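Local coordinates for CglIIR protein (Corynebacterium glutamicum, PDB 6F1S), which forms the H subunit of the CglI restriction endonuclease, here its C-terminal domain; the subunit carries a DEAD-Z1 helicase-like motor that probably couples NTP hydrolysis to movement on DNA, at residues R119-V122 with A123-L126. Numbering follows the deposited sequence.
Sequences RAEV and AHPL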
loop_
_atom_site.group_PDB
_atom_site.type_symbol
_atom_site.label_atom_id
_atom_site.label_comp_id
_atom_site.label_asym_id
_atom_site.label_seq_id
_atom_site.Cartn_x
_atom_site.Cartn_y
_atom_site.Cartn_z
ATOM N N ARG A 119 10.386 5.480 8.268
ATOM C CA ARG A 119 11.241 5.285 9.426
ATOM C C ARG A 119 10.859 6.256 10.545
ATOM O O ARG A 119 10.901 5.904 11.722
ATOM C CB ARG A 119 12.714 5.444 9.050
ATOM C CG ARG A 119 13.248 4.300 8.207
ATOM C CD ARG A 119 14.766 4.315 8.161
ATOM N NE ARG A 119 15.318 3.051 7.678
ATOM C CZ ARG A 119 15.999 2.913 6.545
ATOM N NH1 ARG A 119 16.224 3.969 5.773
ATOM N NH2 ARG A 119 16.464 1.719 6.189
ATOM N N ALA A 120 10.462 7.467 10.172
ATOM C CA ALA A 120 10.102 8.481 11.156
ATOM C C ALA A 120 8.736 8.234 11.800
ATOM O O ALA A 120 8.454 8.759 12.877
ATOM C CB ALA A 120 10.136 9.868 10.520
ATOM N N GLU A 121 7.885 7.445 11.148
ATOM C CA GLU A 121 6.552 7.169 11.689
ATOM C C GLU A 121 6.580 5.977 12.632
ATOM O O GLU A 121 6.707 4.839 12.194
ATOM C CB GLU A 121 5.548 6.920 10.566
ATOM C CG GLU A 121 4.142 6.597 11.054
ATOM C CD GLU A 121 3.593 7.657 11.993
ATOM O OE1 GLU A 121 3.349 7.332 13.175
ATOM O OE2 GLU A 121 3.405 8.812 11.552
ATOM N N VAL A 122 6.461 6.241 13.930
ATOM C CA VAL A 122 6.530 5.172 14.924
ATOM C C VAL A 122 5.273 5.083 15.786
ATOM O O VAL A 122 5.174 4.221 16.657
ATOM C CB VAL A 122 7.754 5.342 15.853
ATOM C CG1 VAL A 122 9.047 5.150 15.069
ATOM C CG2 VAL A 122 7.730 6.702 16.531
ATOM N N ALA A 123 4.312 5.965 15.539
ATOM C CA ALA A 123 3.069 5.964 16.299
ATOM C C ALA A 123 1.924 5.342 15.510
ATOM O O ALA A 123 1.239 4.446 15.996
ATOM C CB ALA A 123 2.705 7.379 16.717
ATOM N N HIS A 124 1.719 5.826 14.292
ATOM C CA HIS A 124 0.597 5.379 13.476
ATOM C C HIS A 124 0.942 4.156 12.640
ATOM O O HIS A 124 1.999 4.107 12.010
ATOM C CB HIS A 124 0.128 6.501 12.542
ATOM C CG HIS A 124 -0.418 7.701 13.252
ATOM N ND1 HIS A 124 -1.690 7.739 13.781
ATOM C CD2 HIS A 124 0.130 8.913 13.503
ATOM C CE1 HIS A 124 -1.898 8.917 14.338
ATOM N NE2 HIS A 124 -0.809 9.649 14.182
ATOM N N PRO A 125 0.049 3.157 12.636
ATOM C CA PRO A 125 0.135 2.125 11.599
ATOM C C PRO A 125 0.149 2.818 10.243
ATOM O O PRO A 125 -0.660 3.719 10.025
ATOM C CB PRO A 125 -1.139 1.305 11.803
ATOM C CG PRO A 125 -1.511 1.537 13.225
ATOM C CD PRO A 125 -1.086 2.937 13.548
ATOM N N LEU A 126 1.068 2.432 9.367
ATOM C CA LEU A 126 1.308 3.185 8.148
ATOM C C LEU A 126 1.005 2.371 6.890
ATOM O O LEU A 126 1.487 1.251 6.734
ATOM C CB LEU A 126 2.762 3.675 8.116
ATOM C CG LEU A 126 3.187 4.485 6.894
ATOM C CD1 LEU A 126 2.382 5.770 6.794
ATOM C CD2 LEU A 126 4.679 4.789 6.932
#
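Glu-121, the first residue to leave helical geometry after helix 112-120, folds its carboxylate across the mouth of the turn that follows, where the amides of Ala-123 and His-124 both point at one oxygen, OE1. CG lies anti to the backbone N (chi1 179°), and a bend at chi2 then swings the carboxylate forward over the next residues of the chain. Ala-123 N reaches OE1 of Glu-121 at 2.9 Å with a bent N-H···O angle of 136°, meeting the oxygen on its anti side and somewhat out of the carboxylate plane. The bond from His-124 N to the same Glu-121 OE1 is much straighter; its modelled length of 2.5 Å is very short and should be read with caution. Two successive amides thus appear to share a single side-chain acceptor, which holds the loop leading out of the helix closed on Glu-121. CG of Glu-121 also passes 3.4 Å from His-124 O, and the carboxylate plane stands 62° from the imidazole plane, with Glu-121 CD near the edge of the ring. Lower on the same side chain, Glu-121 CB makes a loose apolar contact with Leu-126 CD2 at 4.3 Å. Val-122, exposed to solvent, continues the turn with its CB directed away from the residues that follow.

The other carboxylate oxygen, OE2, forms a salt bridge with Arg-93, which should help keep Glu-121 ionised, while ND1 of His-124 is hydrogen-bonded to Thr-91 O. These bonds tie the loop to Thr-91 and strand 92-100. Strands 92-100 and 126-132 are parallel neighbours in the mixed sheet, joined through helix 112-120, and this loop is the helix-to-strand end of that beta-alpha-beta crossover; Pro-125 packs on Leu-80 and Phe-83 of helix 73-86, and Leu-126 reaches back to Leu-117 of helix 112-120.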